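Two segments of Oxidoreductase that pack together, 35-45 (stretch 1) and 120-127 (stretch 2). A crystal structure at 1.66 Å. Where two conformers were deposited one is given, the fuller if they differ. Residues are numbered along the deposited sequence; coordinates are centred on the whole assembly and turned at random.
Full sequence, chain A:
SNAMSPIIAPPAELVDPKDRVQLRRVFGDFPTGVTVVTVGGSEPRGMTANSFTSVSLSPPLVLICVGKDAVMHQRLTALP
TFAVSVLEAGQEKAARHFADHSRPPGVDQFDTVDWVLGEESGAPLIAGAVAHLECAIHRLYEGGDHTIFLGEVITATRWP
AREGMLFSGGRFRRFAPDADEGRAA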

ATOM      1  N   THR A  35      -2.113  -4.494  -8.792  1.00 10.13           N
ATOM      2  CA  THR A  35      -3.248  -5.406  -8.882  1.00 10.10           C
ATOM      3  C   THR A  35      -4.167  -4.976 -10.007  1.00 11.22           C
ATOM      4  O   THR A  35      -4.064  -3.853 -10.523  1.00 12.20           O
ATOM      5  CB  THR A  35      -4.095  -5.420  -7.589  1.00 10.62           C
ATOM      6  OG1 THR A  35      -4.872  -4.217  -7.516  1.00 13.17           O
ATOM      7  CG2 THR A  35      -3.205  -5.520  -6.356  1.00 11.64           C
ATOM      8  N   VAL A  36      -5.073  -5.868 -10.384  1.00  8.54           N
ATOM      9  CA  VAL A  36      -6.240  -5.449 -11.159  1.00  8.00           C
ATOM     10  C   VAL A  36      -7.432  -5.729 -10.266  1.00 11.66           C
ATOM     11  O   VAL A  36      -7.619  -6.859  -9.793  1.00 11.96           O
ATOM     12  CB  VAL A  36      -6.382  -6.206 -12.489  1.00 11.25           C
ATOM     13  CG1 VAL A  36      -7.684  -5.822 -13.186  1.00 11.58           C
ATOM     14  CG2 VAL A  36      -5.193  -5.907 -13.404  1.00 11.28           C
ATOM     15  N   VAL A  37      -8.217  -4.691 -10.006  1.00 10.30           N
ATOM     16  CA  VAL A  37      -9.468  -4.848  -9.288  1.00 11.22           C
ATOM     17  C   VAL A  37     -10.566  -5.136 -10.299  1.00 10.44           C
ATOM     18  O   VAL A  37     -10.659  -4.449 -11.320  1.00 10.80           O
ATOM     19  CB  VAL A  37      -9.810  -3.563  -8.511  1.00  9.54           C
ATOM     20  CG1 VAL A  37     -11.200  -3.663  -7.870  1.00 11.31           C
ATOM     21  CG2 VAL A  37      -8.754  -3.302  -7.440  1.00  9.55           C
ATOM     22  N   THR A  38     -11.400  -6.138 -10.028  1.00  8.40           N
ATOM     23  CA  THR A  38     -12.488  -6.440 -10.947  1.00  8.91           C
ATOM     24  C   THR A  38     -13.826  -6.541 -10.237  1.00  9.69           C
ATOM     25  O   THR A  38     -13.896  -6.811  -9.030  1.00 11.72           O
ATOM     26  CB  THR A  38     -12.241  -7.743 -11.737  1.00 13.04           C
ATOM     27  OG1 THR A  38     -12.031  -8.826 -10.817  1.00 12.52           O
ATOM     28  CG2 THR A  38     -11.013  -7.611 -12.638  1.00 12.05           C
ATOM     29  N   VAL A  39     -14.885  -6.317 -11.005  1.00 12.77           N
ATOM     30  CA  VAL A  39     -16.244  -6.516 -10.518  1.00 10.16           C
ATOM     31  C   VAL A  39     -17.051  -7.274 -11.549  1.00 14.14           C
ATOM     32  O   VAL A  39     -16.702  -7.287 -12.735  1.00 14.18           O
ATOM     33  CB  VAL A  39     -16.956  -5.171 -10.226  1.00 12.65           C
ATOM     34  CG1 VAL A  39     -16.259  -4.427  -9.099  1.00 12.26           C
ATOM     35  CG2 VAL A  39     -17.010  -4.316 -11.488  1.00 13.07           C
ATOM     36  N   GLY A  40     -18.123  -7.916 -11.087  1.00 11.59           N
ATOM     37  CA  GLY A  40     -19.059  -8.581 -11.967  1.00 12.94           C
ATOM     38  C   GLY A  40     -20.225  -7.658 -12.251  1.00 16.90           C
ATOM     39  O   GLY A  40     -20.028  -6.495 -12.616  1.00 16.91           O
ATOM     40  N   GLY A  41     -21.444  -8.155 -12.077  1.00 16.79           N
ATOM     41  CA  GLY A  41     -22.611  -7.353 -12.380  1.00 20.56           C
ATOM     42  C   GLY A  41     -22.949  -7.410 -13.858  1.00 20.04           C
ATOM     43  O   GLY A  41     -22.390  -8.214 -14.605  1.00 18.21           O
ATOM     44  N   SER A  42     -23.842  -6.534 -14.288  1.00 15.78           N
ATOM     45  CA  SER A  42     -24.322  -6.553 -15.663  0.54 16.65           C
ATOM     46  C   SER A  42     -23.233  -6.176 -16.661  1.00 20.28           C
ATOM     47  O   SER A  42     -23.278  -6.586 -17.820  1.00 21.18           O
ATOM     48  CB  SER A  42     -25.525  -5.631 -15.816  0.54 17.72           C
ATOM     49  OG  SER A  42     -26.606  -6.121 -15.048  0.54 21.13           O
ATOM     50  N   GLU A  43     -22.257  -5.394 -16.212  1.00 16.76           N
ATOM     51  CA  GLU A  43     -21.144  -5.016 -17.080  1.00 20.44           C
ATOM     52  C   GLU A  43     -19.834  -5.105 -16.323  1.00 18.36           C
ATOM     53  O   GLU A  43     -19.361  -4.104 -15.788  1.00 18.54           O
ATOM     54  CB  GLU A  43     -21.326  -3.596 -17.616  1.00 27.55           C
ATOM     55  N   PRO A  44     -19.248  -6.311 -16.275  1.00 16.58           N
ATOM     56  CA  PRO A  44     -18.006  -6.517 -15.534  1.00 15.77           C
ATOM     57  C   PRO A  44     -16.915  -5.589 -16.031  1.00 17.39           C
ATOM     58  O   PRO A  44     -16.871  -5.230 -17.219  1.00 19.99           O
ATOM     59  CB  PRO A  44     -17.668  -7.980 -15.821  1.00 16.78           C
ATOM     60  CG  PRO A  44     -19.025  -8.617 -16.074  1.00 16.37           C
ATOM     61  CD  PRO A  44     -19.754  -7.568 -16.855  1.00 17.06           C
ATOM     62  N   ARG A  45     -16.057  -5.183 -15.106  1.00 12.75           N
ATOM     63  CA  ARG A  45     -15.052  -4.172 -15.392  1.00 14.85           C
ATOM     64  C   ARG A  45     -13.812  -4.497 -14.588  1.00 14.64           C
ATOM     65  O   ARG A  45     -13.897  -5.127 -13.526  1.00 11.89           O
ATOM     66  CB  ARG A  45     -15.580  -2.789 -14.993  1.00 18.64           C
ATOM     67  CG  ARG A  45     -14.699  -1.617 -15.415  1.00 30.32           C
ATOM     68  CD  ARG A  45     -15.062  -1.104 -16.806  1.00 35.87           C
ATOM     69  NE  ARG A  45     -14.314   0.104 -17.153  1.00 37.66           N
TER
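Stretch 2, residues 120-127: ESGAPLIA

A strand that packs across another without pairing to it makes many of its contacts through side chains, and this oxidoreductase offers a compact example. Residues 124-126 run nearly antiparallel to strand 35-39, at 165°, with the axes 7.0 Å apart at closest approach, and no backbone-to-backbone hydrogen bond joins them. Alternation decides which side chains of the first strand face the second stretch: Val36 and Thr38 point toward it, Val37 and Val39 away. Thr38, with chi1 in the p well (56°), places its hydroxyl where OG1 donates a hydrogen bond to Pro124 O at 2.7 Å, satisfying a buried polar group; the same OG1 lies 3.5 Å from Ala123 CB. Val36 is chi1 t. Ile126, chi1 m, sets CG1 rather than CG2 against it, CG1 lying 4.1 Å from Val36 CB; chi2, also m, carries CD1 to 4.5 Å from Thr38 CG2. Where the strand ends, the backbones close in: Gly40 CA approaches Gly122 O at 3.3 Å in a CA-H...O contact, and a CB on Gly40 would clash with that oxygen. Beside it, a water accepts from Gly40 N (2.9 Å) and donates to Ser121 O (2.8 Å). In Ser121, chi1 p sets OG to accept from Ala123 N, two residues on, at 3.0 Å. Pro44 CB rests 4.1 Å from Pro124 CD.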

ATOM      1  N   GLU A 120     -17.415 -16.251  -5.748  1.00 20.23           N
ATOM      2  CA  GLU A 120     -18.073 -15.460  -4.699  1.00 25.30           C
ATOM      3  C   GLU A 120     -18.415 -14.043  -5.148  1.00 24.21           C
ATOM      4  O   GLU A 120     -19.401 -13.451  -4.706  1.00 26.26           O
ATOM      5  CB  GLU A 120     -17.195 -15.395  -3.446  1.00 30.08           C
ATOM      6  CG  GLU A 120     -16.958 -16.733  -2.786  1.00 33.13           C
ATOM      7  CD  GLU A 120     -18.245 -17.361  -2.296  1.00 35.88           C
ATOM      8  OE1 GLU A 120     -19.155 -16.607  -1.888  1.00 33.54           O
ATOM      9  OE2 GLU A 120     -18.347 -18.607  -2.326  1.00 44.39           O
ATOM     10  N   SER A 121     -17.586 -13.499  -6.028  1.00 23.26           N
ATOM     11  CA  SER A 121     -17.725 -12.114  -6.451  1.00 21.55           C
ATOM     12  C   SER A 121     -18.443 -11.987  -7.780  1.00 22.53           C
ATOM     13  O   SER A 121     -18.957 -10.916  -8.112  1.00 22.23           O
ATOM     14  CB  SER A 121     -16.347 -11.479  -6.588  1.00 20.03           C
ATOM     15  OG  SER A 121     -15.591 -12.151  -7.583  1.00 19.55           O
ATOM     16  N   GLY A 122     -18.450 -13.064  -8.558  1.00 17.01           N
ATOM     17  CA  GLY A 122     -18.974 -13.010  -9.913  1.00 17.14           C
ATOM     18  C   GLY A 122     -18.068 -12.196 -10.824  1.00 17.26           C
ATOM     19  O   GLY A 122     -18.435 -11.866 -11.956  1.00 18.01           O
ATOM     20  N   ALA A 123     -16.876 -11.880 -10.324  1.00 15.15           N
ATOM     21  CA  ALA A 123     -15.925 -11.048 -11.061  1.00 18.07           C
ATOM     22  C   ALA A 123     -14.889 -11.901 -11.768  1.00 17.85           C
ATOM     23  O   ALA A 123     -14.464 -12.939 -11.241  1.00 15.09           O
ATOM     24  CB  ALA A 123     -15.240 -10.077 -10.121  1.00 14.96           C
ATOM     25  N   PRO A 124     -14.474 -11.468 -12.969  1.00 16.36           N
ATOM     26  CA  PRO A 124     -13.375 -12.164 -13.638  1.00 14.77           C
ATOM     27  C   PRO A 124     -12.090 -12.048 -12.826  1.00 15.52           C
ATOM     28  O   PRO A 124     -11.744 -10.960 -12.365  1.00 16.46           O
ATOM     29  CB  PRO A 124     -13.240 -11.406 -14.968  1.00 15.92           C
ATOM     30  CG  PRO A 124     -14.585 -10.772 -15.184  1.00 18.27           C
ATOM     31  CD  PRO A 124     -15.044 -10.392 -13.806  1.00 14.84           C
ATOM     32  N   LEU A 125     -11.391 -13.162 -12.631  1.00 11.98           N
ATOM     33  CA  LEU A 125     -10.135 -13.140 -11.894  1.00 11.11           C
ATOM     34  C   LEU A 125      -9.029 -13.323 -12.929  1.00 11.53           C
ATOM     35  O   LEU A 125      -9.150 -14.180 -13.796  1.00 15.74           O
ATOM     36  CB  LEU A 125     -10.092 -14.296 -10.892  1.00 13.37           C
ATOM     37  CG  LEU A 125     -11.289 -14.372  -9.944  1.00 17.36           C
ATOM     38  CD1 LEU A 125     -11.208 -15.611  -9.068  1.00 17.35           C
ATOM     39  CD2 LEU A 125     -11.309 -13.147  -9.091  1.00 20.29           C
ATOM     40  N   ILE A 126      -7.973 -12.517 -12.864  1.00 11.54           N
ATOM     41  CA  ILE A 126      -6.979 -12.527 -13.934  1.00 13.52           C
ATOM     42  C   ILE A 126      -6.074 -13.756 -13.837  1.00 13.48           C
ATOM     43  O   ILE A 126      -5.432 -13.984 -12.810  1.00 13.78           O
ATOM     44  CB  ILE A 126      -6.118 -11.248 -13.924  1.00 15.89           C
ATOM     45  CG1 ILE A 126      -7.005  -9.996 -13.898  1.00 16.68           C
ATOM     46  CG2 ILE A 126      -5.199 -11.215 -15.142  1.00 15.13           C
ATOM     47  CD1 ILE A 126      -8.033  -9.920 -15.004  1.00 15.62           C
ATOM     48  N   ALA A 127      -6.033 -14.554 -14.902  1.00 13.50           N
ATOM     49  CA  ALA A 127      -5.211 -15.763 -14.903  1.00 14.35           C
ATOM     50  C   ALA A 127      -3.743 -15.366 -14.846  1.00 14.86           C
ATOM     51  O   ALA A 127      -3.362 -14.310 -15.358  1.00 15.34           O
ATOM     52  CB  ALA A 127      -5.495 -16.606 -16.153  1.00 17.00           C
TER
HETATM   53  O   HOH W   1     -18.416  -8.165  -8.207  1.00 19.60           O